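Long-range contact in immunomodulatory active chitinase (PDB 6G9C), which probably hydrolyses chitin as a family 18 glycoside hydrolase and is a secreted immunomodulatory protein of the whipworm Trichuris suis: residues 363-375 and 386-398. Residues are numbered along the deposited sequence; the frame is centred on the assembly and turned at random.
Sequences GGAFVWTLDYDDF and KKYPLISLMQEIL. With EDO (1,2-ethanediol), chain C.
Strand 364-368 and helix 392-398 run nearly antiparallel, 169° between their directions and 9.5 Å apart at closest approach, with Ala365 facing Met394. Beyond the strand the two segments draw together, and Tyr388 N donates to Asp374 O at 3.0 Å. At the backbone angles of Gly364 a CB would jam against the preceding carbonyl O, which calls for glycine. Alternate strand residues, Ala365 and Val367, turn toward the helix. Small Ala365 leaves room for Met394, whose SD lies 3.7 Å from Ala365 CB; a bend at the last torsion (chi3 -62°) brings the methyl CE to Val367 CG1. The other branch, Val367 CG2, meets Ile391 CD1 at 3.8 Å, and the Leu370 side chain crosses Ile391 at about a right angle, its CD2 against that same methyl.

The polar centre is buried Asp373, which swings its carboxylate away from its backbone N (chi1 -157°) to the backbone of Leu390 and Ile391. OD2 takes a nearly straight bond from Ile391 N at 2.8 Å, while OD1 offers its syn lone pair to Leu390 N and is also met from above by Asp374 N. These three N-H dipoles would probably stabilise its negative charge. Phe375 CB sits over one face of the Tyr388 ring in a CH-pi contact, 3.8 Å from the centroid; Tyr388 OH bonds to His56 O. Asp374 OD1 and OD2 accept hydrogen bonds from Phe379 N and Cys380 N.

Strand 364-368 pairs in parallel with strands 34-40 and 268-281, closing the family 18 TIM barrel, and helix 392-398, the last of the ordered chain, packs outside that strand, as in a (beta/alpha)8 barrel.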
ATOM      1  N   GLY A 363     -27.848  -2.240  -6.408  1.00 40.74           N
ATOM      2  CA  GLY A 363     -26.650  -1.514  -6.014  1.00 39.15           C
ATOM      3  C   GLY A 363     -25.401  -1.919  -6.762  1.00 36.75           C
ATOM      4  O   GLY A 363     -24.458  -1.125  -6.880  1.00 34.06           O
ATOM      5  N   GLY A 364     -25.365  -3.141  -7.259  1.00 34.70           N
ATOM      6  CA  GLY A 364     -24.234  -3.622  -8.033  1.00 32.95           C
ATOM      7  C   GLY A 364     -24.209  -5.139  -8.016  1.00 32.45           C
ATOM      8  O   GLY A 364     -25.245  -5.790  -7.835  1.00 30.26           O
ATOM      9  N   ALA A 365     -23.006  -5.680  -8.175  1.00 29.34           N
ATOM     10  CA  ALA A 365     -22.823  -7.123  -8.235  1.00 25.69           C
ATOM     11  C   ALA A 365     -21.561  -7.505  -7.489  1.00 26.22           C
ATOM     12  O   ALA A 365     -20.638  -6.698  -7.323  1.00 28.59           O
ATOM     13  CB  ALA A 365     -22.729  -7.622  -9.692  1.00 26.22           C
ATOM     14  N   PHE A 366     -21.527  -8.757  -7.048  1.00 22.85           N
ATOM     15  CA  PHE A 366     -20.303  -9.359  -6.556  1.00 25.34           C
ATOM     16  C   PHE A 366     -20.232 -10.789  -7.070  1.00 25.64           C
ATOM     17  O   PHE A 366     -21.262 -11.403  -7.381  1.00 27.28           O
ATOM     18  CB  PHE A 366     -20.216  -9.305  -5.023  1.00 25.40           C
ATOM     19  CG  PHE A 366     -21.098 -10.312  -4.314  1.00 25.16           C
ATOM     20  CD1 PHE A 366     -20.623 -11.586  -4.020  1.00 28.05           C
ATOM     21  CD2 PHE A 366     -22.390  -9.973  -3.921  1.00 22.90           C
ATOM     22  CE1 PHE A 366     -21.411 -12.508  -3.354  1.00 26.11           C
ATOM     23  CE2 PHE A 366     -23.187 -10.888  -3.271  1.00 23.87           C
ATOM     24  CZ  PHE A 366     -22.704 -12.160  -2.982  1.00 24.06           C
ATOM     25  N   VAL A 367     -19.011 -11.312  -7.187  1.00 25.94           N
ATOM     26  CA  VAL A 367     -18.806 -12.669  -7.682  1.00 25.68           C
ATOM     27  C   VAL A 367     -18.209 -13.538  -6.581  1.00 23.27           C
ATOM     28  O   VAL A 367     -17.293 -13.130  -5.855  1.00 24.66           O
ATOM     29  CB  VAL A 367     -17.922 -12.720  -8.953  1.00 26.04           C
ATOM     30  CG1 VAL A 367     -18.573 -11.940 -10.067  1.00 28.66           C
ATOM     31  CG2 VAL A 367     -16.539 -12.163  -8.670  1.00 35.15           C
ATOM     32  N   TRP A 368     -18.733 -14.745  -6.467  1.00 22.24           N
ATOM     33  CA  TRP A 368     -18.124 -15.814  -5.676  1.00 21.45           C
ATOM     34  C   TRP A 368     -17.774 -16.903  -6.692  1.00 24.16           C
ATOM     35  O   TRP A 368     -18.672 -17.618  -7.135  1.00 22.87           O
ATOM     36  CB  TRP A 368     -19.098 -16.319  -4.588  1.00 23.95           C
ATOM     37  CG  TRP A 368     -18.549 -17.478  -3.820  1.00 21.46           C
ATOM     38  CD1 TRP A 368     -18.619 -18.793  -4.165  1.00 25.55           C
ATOM     39  CD2 TRP A 368     -17.825 -17.426  -2.581  1.00 23.73           C
ATOM     40  NE1 TRP A 368     -17.981 -19.568  -3.224  1.00 25.63           N
ATOM     41  CE2 TRP A 368     -17.484 -18.753  -2.242  1.00 26.19           C
ATOM     42  CE3 TRP A 368     -17.434 -16.389  -1.733  1.00 24.15           C
ATOM     43  CZ2 TRP A 368     -16.760 -19.069  -1.097  1.00 26.16           C
ATOM     44  CZ3 TRP A 368     -16.716 -16.697  -0.594  1.00 27.14           C
ATOM     45  CH2 TRP A 368     -16.383 -18.027  -0.285  1.00 26.90           C
ATOM     46  N   THR A 369     -16.508 -17.054  -7.106  1.00 22.21           N
ATOM     47  CA  THR A 369     -15.285 -16.434  -6.596  1.00 22.67           C
ATOM     48  C   THR A 369     -14.406 -16.000  -7.766  1.00 28.95           C
ATOM     49  O   THR A 369     -14.681 -16.329  -8.921  1.00 28.91           O
ATOM     50  CB  THR A 369     -14.412 -17.416  -5.791  1.00 28.34           C
ATOM     51  OG1 THR A 369     -13.956 -18.441  -6.684  1.00 32.60           O
ATOM     52  CG2 THR A 369     -15.158 -18.072  -4.639  1.00 25.40           C
ATOM     53  N   LEU A 370     -13.302 -15.315  -7.456  1.00 23.92           N
ATOM     54  CA  LEU A 370     -12.323 -15.024  -8.500  1.00 27.80           C
ATOM     55  C   LEU A 370     -11.719 -16.297  -9.071  1.00 32.23           C
ATOM     56  O   LEU A 370     -11.383 -16.349 -10.261  1.00 29.03           O
ATOM     57  CB  LEU A 370     -11.203 -14.147  -7.937  1.00 26.26           C
ATOM     58  CG  LEU A 370     -11.486 -12.677  -7.657  1.00 29.34           C
ATOM     59  CD1 LEU A 370     -10.473 -12.158  -6.635  1.00 29.61           C
ATOM     60  CD2 LEU A 370     -11.438 -11.856  -8.957  1.00 28.51           C
ATOM     61  N   ASP A 371     -11.547 -17.327  -8.244  1.00 26.99           N
ATOM     62  CA  ASP A 371     -10.754 -18.483  -8.632  1.00 29.89           C
ATOM     63  C   ASP A 371     -11.564 -19.551  -9.354  1.00 28.27           C
ATOM     64  O   ASP A 371     -10.993 -20.569  -9.745  1.00 31.12           O
ATOM     65  CB  ASP A 371     -10.072 -19.096  -7.408  1.00 26.34           C
ATOM     66  CG  ASP A 371     -11.037 -19.290  -6.245  1.00 32.08           C
ATOM     67  OD1 ASP A 371     -11.757 -20.315  -6.234  1.00 31.19           O
ATOM     68  OD2 ASP A 371     -11.074 -18.408  -5.357  1.00 28.88           O
ATOM     69  N   TYR A 372     -12.866 -19.340  -9.552  1.00 25.40           N
ATOM     70  CA  TYR A 372     -13.652 -20.290 -10.336  1.00 28.96           C
ATOM     71  C   TYR A 372     -13.816 -19.878 -11.792  1.00 29.19           C
ATOM     72  O   TYR A 372     -14.213 -20.709 -12.618  1.00 28.19           O
ATOM     73  CB  TYR A 372     -15.038 -20.466  -9.727  1.00 26.76           C
ATOM     74  CG  TYR A 372     -15.086 -21.123  -8.374  1.00 25.92           C
ATOM     75  CD1 TYR A 372     -14.163 -22.096  -7.993  1.00 29.56           C
ATOM     76  CD2 TYR A 372     -16.086 -20.774  -7.473  1.00 24.62           C
ATOM     77  CE1 TYR A 372     -14.254 -22.711  -6.725  1.00 30.45           C
ATOM     78  CE2 TYR A 372     -16.175 -21.361  -6.233  1.00 30.34           C
ATOM     79  CZ  TYR A 372     -15.271 -22.330  -5.864  1.00 34.00           C
ATOM     80  OH  TYR A 372     -15.409 -22.893  -4.609  1.00 33.91           O
ATOM     81  N   ASP A 373     -13.537 -18.618 -12.119  1.00 27.26           N
ATOM     82  CA  ASP A 373     -13.558 -18.152 -13.492  1.00 26.04           C
ATOM     83  C   ASP A 373     -12.353 -18.727 -14.239  1.00 26.48           C
ATOM     84  O   ASP A 373     -11.413 -19.264 -13.644  1.00 32.73           O
ATOM     85  CB  ASP A 373     -13.525 -16.624 -13.508  1.00 28.23           C
ATOM     86  CG  ASP A 373     -14.075 -16.001 -14.785  1.00 30.45           C
ATOM     87  OD1 ASP A 373     -14.389 -16.695 -15.780  1.00 32.59           O
ATOM     88  OD2 ASP A 373     -14.175 -14.752 -14.783  1.00 29.41           O
ATOM     89  N   ASP A 374     -12.371 -18.592 -15.558  1.00 28.89           N
ATOM     90  CA  ASP A 374     -11.201 -18.935 -16.377  1.00 30.54           C
ATOM     91  C   ASP A 374     -10.180 -17.805 -16.231  1.00 33.37           C
ATOM     92  O   ASP A 374     -10.004 -16.963 -17.108  1.00 33.87           O
ATOM     93  CB  ASP A 374     -11.621 -19.157 -17.829  1.00 30.80           C
ATOM     94  CG  ASP A 374     -10.552 -19.879 -18.675  1.00 39.54           C
ATOM     95  OD1 ASP A 374      -9.681 -20.592 -18.123  1.00 39.48           O
ATOM     96  OD2 ASP A 374     -10.605 -19.743 -19.921  1.00 37.95           O
ATOM     97  N   PHE A 375      -9.521 -17.770 -15.066  1.00 32.45           N
ATOM     98  CA  PHE A 375      -8.703 -16.602 -14.738  1.00 32.00           C
ATOM     99  C   PHE A 375      -7.377 -16.565 -15.492  1.00 38.69           C
ATOM    100  O   PHE A 375      -6.774 -15.490 -15.597  1.00 40.77           O
ATOM    101  CB  PHE A 375      -8.453 -16.514 -13.223  1.00 30.46           C
ATOM    102  CG  PHE A 375      -7.786 -17.722 -12.639  1.00 33.83           C
ATOM    103  CD1 PHE A 375      -8.547 -18.789 -12.183  1.00 31.31           C
ATOM    104  CD2 PHE A 375      -6.401 -17.783 -12.529  1.00 35.85           C
ATOM    105  CE1 PHE A 375      -7.946 -19.908 -11.636  1.00 30.79           C
ATOM    106  CE2 PHE A 375      -5.784 -18.900 -11.981  1.00 39.09           C
ATOM    107  CZ  PHE A 375      -6.566 -19.967 -11.532  1.00 34.76           C
ATOM    108  N   LYS A 386      -9.485 -14.969 -23.637  1.00 46.05           N
ATOM    109  CA  LYS A 386      -9.771 -13.878 -22.722  1.00 51.13           C
ATOM    110  C   LYS A 386      -9.653 -14.371 -21.287  1.00 46.18           C
ATOM    111  O   LYS A 386     -10.162 -15.444 -20.940  1.00 41.60           O
ATOM    112  CB  LYS A 386     -11.174 -13.324 -22.981  1.00 52.68           C
ATOM    113  CG  LYS A 386     -11.525 -12.063 -22.196  1.00 50.58           C
ATOM    114  CD  LYS A 386     -12.953 -11.624 -22.488  1.00 47.13           C
ATOM    115  CE  LYS A 386     -13.288 -10.290 -21.839  1.00 47.85           C
ATOM    116  NZ  LYS A 386     -14.696  -9.885 -22.142  1.00 46.38           N
ATOM    117  N   LYS A 387      -8.954 -13.598 -20.461  1.00 40.24           N
ATOM    118  CA  LYS A 387      -8.930 -13.866 -19.029  1.00 37.46           C
ATOM    119  C   LYS A 387     -10.208 -13.348 -18.392  1.00 36.30           C
ATOM    120  O   LYS A 387     -10.728 -12.294 -18.774  1.00 38.27           O
ATOM    121  CB  LYS A 387      -7.713 -13.213 -18.367  1.00 38.53           C
ATOM    122  CG  LYS A 387      -6.379 -13.781 -18.849  1.00 44.94           C
ATOM    123  CD  LYS A 387      -5.213 -12.872 -18.489  1.00 55.63           C
ATOM    124  CE  LYS A 387      -4.002 -13.183 -19.352  1.00 70.54           C
ATOM    125  NZ  LYS A 387      -4.156 -12.679 -20.751  1.00 81.37           N
ATOM    126  N   TYR A 388     -10.704 -14.095 -17.409  1.00 33.07           N
ATOM    127  CA  TYR A 388     -11.899 -13.730 -16.656  1.00 30.45           C
ATOM    128  C   TYR A 388     -13.079 -13.455 -17.588  1.00 35.46           C
ATOM    129  O   TYR A 388     -13.632 -12.341 -17.580  1.00 30.74           O
ATOM    130  CB  TYR A 388     -11.628 -12.521 -15.773  1.00 34.85           C
ATOM    131  CG  TYR A 388     -10.622 -12.737 -14.675  1.00 33.99           C
ATOM    132  CD1 TYR A 388     -11.006 -13.330 -13.474  1.00 29.26           C
ATOM    133  CD2 TYR A 388      -9.286 -12.315 -14.826  1.00 33.77           C
ATOM    134  CE1 TYR A 388     -10.109 -13.515 -12.457  1.00 30.27           C
ATOM    135  CE2 TYR A 388      -8.367 -12.501 -13.805  1.00 34.25           C
ATOM    136  CZ  TYR A 388      -8.800 -13.093 -12.615  1.00 30.81           C
ATOM    137  OH  TYR A 388      -7.918 -13.288 -11.576  1.00 32.33           O
ATOM    138  N   PRO A 389     -13.470 -14.412 -18.439  1.00 34.27           N
ATOM    139  CA  PRO A 389     -14.612 -14.155 -19.333  1.00 36.03           C
ATOM    140  C   PRO A 389     -15.895 -13.842 -18.572  1.00 34.22           C
ATOM    141  O   PRO A 389     -16.729 -13.066 -19.058  1.00 33.92           O
ATOM    142  CB  PRO A 389     -14.731 -15.460 -20.137  1.00 32.33           C
ATOM    143  CG  PRO A 389     -14.125 -16.504 -19.240  1.00 32.93           C
ATOM    144  CD  PRO A 389     -12.996 -15.803 -18.532  1.00 32.39           C
ATOM    145  N   LEU A 390     -16.070 -14.420 -17.386  1.00 28.01           N
ATOM    146  CA  LEU A 390     -17.263 -14.142 -16.593  1.00 29.49           C
ATOM    147  C   LEU A 390     -17.133 -12.832 -15.818  1.00 31.03           C
ATOM    148  O   LEU A 390     -17.984 -11.943 -15.934  1.00 30.41           O
ATOM    149  CB  LEU A 390     -17.539 -15.292 -15.616  1.00 29.85           C
ATOM    150  CG  LEU A 390     -17.731 -16.684 -16.214  1.00 32.78           C
ATOM    151  CD1 LEU A 390     -18.324 -17.631 -15.184  1.00 31.56           C
ATOM    152  CD2 LEU A 390     -18.609 -16.602 -17.435  1.00 35.10           C
ATOM    153  N   ILE A 391     -16.071 -12.695 -15.024  1.00 27.07           N
ATOM    154  CA  ILE A 391     -16.009 -11.584 -14.077  1.00 32.02           C
ATOM    155  C   ILE A 391     -15.795 -10.246 -14.791  1.00 30.51           C
ATOM    156  O   ILE A 391     -16.288  -9.209 -14.327  1.00 31.83           O
ATOM    157  CB  ILE A 391     -14.936 -11.885 -13.011  1.00 28.48           C
ATOM    158  CG1 ILE A 391     -15.330 -13.155 -12.253  1.00 27.71           C
ATOM    159  CG2 ILE A 391     -14.804 -10.739 -12.006  1.00 25.38           C
ATOM    160  CD1 ILE A 391     -14.280 -13.651 -11.307  1.00 27.38           C
ATOM    161  N   SER A 392     -15.110 -10.245 -15.950  1.00 29.75           N
ATOM    162  CA  SER A 392     -14.943  -9.021 -16.736  1.00 31.43           C
ATOM    163  C   SER A 392     -16.262  -8.342 -17.068  1.00 34.59           C
ATOM    164  O   SER A 392     -16.269  -7.135 -17.339  1.00 35.87           O
ATOM    165  CB  SER A 392     -14.230  -9.305 -18.075  1.00 37.24           C
ATOM    166  OG  SER A 392     -12.966  -9.893 -17.870  1.00 47.46           O
ATOM    167  N   LEU A 393     -17.367  -9.097 -17.092  1.00 32.52           N
ATOM    168  CA  LEU A 393     -18.652  -8.530 -17.492  1.00 34.82           C
ATOM    169  C   LEU A 393     -19.136  -7.455 -16.529  1.00 35.74           C
ATOM    170  O   LEU A 393     -19.945  -6.611 -16.922  1.00 34.83           O
ATOM    171  CB  LEU A 393     -19.703  -9.640 -17.602  1.00 31.09           C
ATOM    172  CG  LEU A 393     -19.460 -10.597 -18.786  1.00 33.73           C
ATOM    173  CD1 LEU A 393     -20.381 -11.804 -18.719  1.00 34.58           C
ATOM    174  CD2 LEU A 393     -19.628  -9.872 -20.097  1.00 33.73           C
ATOM    175  N   MET A 394     -18.694  -7.488 -15.266  1.00 32.78           N
ATOM    176  CA  MET A 394     -19.098  -6.451 -14.319  1.00 32.69           C
ATOM    177  C   MET A 394     -18.573  -5.085 -14.753  1.00 31.82           C
ATOM    178  O   MET A 394     -19.345  -4.143 -14.968  1.00 37.38           O
ATOM    179  CB  MET A 394     -18.610  -6.798 -12.906  1.00 30.13           C
ATOM    180  CG  MET A 394     -19.330  -7.970 -12.264  1.00 30.85           C
ATOM    181  SD  MET A 394     -19.104  -8.005 -10.464  1.00 31.08           S
ATOM    182  CE  MET A 394     -17.335  -8.193 -10.335  1.00 28.34           C
ATOM    183  N   GLN A 395     -17.253  -4.971 -14.911  1.00 35.93           N
ATOM    184  CA  GLN A 395     -16.661  -3.736 -15.423  1.00 40.72           C
ATOM    185  C   GLN A 395     -17.248  -3.347 -16.777  1.00 43.31           C
ATOM    186  O   GLN A 395     -17.553  -2.173 -17.019  1.00 42.11           O
ATOM    187  CB  GLN A 395     -15.150  -3.914 -15.536  1.00 43.26           C
ATOM    188  CG  GLN A 395     -14.337  -2.738 -15.096  1.00 58.97           C
ATOM    189  CD  GLN A 395     -14.530  -1.550 -15.983  1.00 72.79           C
ATOM    190  OE1 GLN A 395     -14.711  -1.690 -17.192  1.00 78.86           O
ATOM    191  NE2 GLN A 395     -14.493  -0.359 -15.392  1.00 80.50           N
ATOM    192  N   GLU A 396     -17.409  -4.320 -17.678  1.00 38.97           N
ATOM    193  CA  GLU A 396     -17.781  -3.986 -19.052  1.00 44.40           C
ATOM    194  C   GLU A 396     -19.196  -3.446 -19.138  1.00 47.26           C
ATOM    195  O   GLU A 396     -19.473  -2.586 -19.979  1.00 46.04           O
ATOM    196  CB  GLU A 396     -17.652  -5.205 -19.956  1.00 38.65           C
ATOM    197  CG  GLU A 396     -16.232  -5.604 -20.254  1.00 48.66           C
ATOM    198  CD  GLU A 396     -16.151  -6.959 -20.922  1.00 53.59           C
ATOM    199  OE1 GLU A 396     -17.175  -7.409 -21.483  1.00 55.97           O
ATOM    200  OE2 GLU A 396     -15.064  -7.575 -20.879  1.00 58.69           O
ATOM    201  N   ILE A 397     -20.096  -3.934 -18.290  1.00 38.98           N
ATOM    202  CA  ILE A 397     -21.502  -3.565 -18.351  1.00 42.10           C
ATOM    203  C   ILE A 397     -21.853  -2.508 -17.312  1.00 45.74           C
ATOM    204  O   ILE A 397     -22.547  -1.541 -17.624  1.00 45.67           O
ATOM    205  CB  ILE A 397     -22.388  -4.819 -18.188  1.00 43.64           C
ATOM    206  CG1 ILE A 397     -22.114  -5.819 -19.317  1.00 45.99           C
ATOM    207  CG2 ILE A 397     -23.863  -4.433 -18.142  1.00 41.05           C
ATOM    208  CD1 ILE A 397     -22.707  -7.210 -19.084  1.00 40.01           C
ATOM    209  N   LEU A 398     -21.381  -2.663 -16.072  1.00 45.57           N
ATOM    210  CA  LEU A 398     -21.700  -1.688 -15.038  1.00 46.15           C
ATOM    211  C   LEU A 398     -20.754  -0.496 -15.030  1.00 57.40           C
ATOM    212  O   LEU A 398     -21.054   0.504 -14.372  1.00 58.24           O
ATOM    213  CB  LEU A 398     -21.707  -2.350 -13.657  1.00 38.68           C
ATOM    214  CG  LEU A 398     -22.691  -3.518 -13.487  1.00 38.31           C
ATOM    215  CD1 LEU A 398     -22.536  -4.163 -12.129  1.00 38.29           C
ATOM    216  CD2 LEU A 398     -24.129  -3.069 -13.718  1.00 39.37           C
TER
HETATM  217  C1  EDO C 501     -18.900 -22.948  -3.797  1.00 30.07           C
HETATM  218  O1  EDO C 501     -17.692 -22.384  -3.283  1.00 29.50           O
HETATM  219  C2  EDO C 501     -18.606 -24.425  -3.998  1.00 46.85           C
HETATM  220  O2  EDO C 501     -18.338 -25.078  -2.751  1.00 58.43           O
HETATM  221  O   HOH W   1     -11.553 -17.805 -21.462  1.00 36.08           O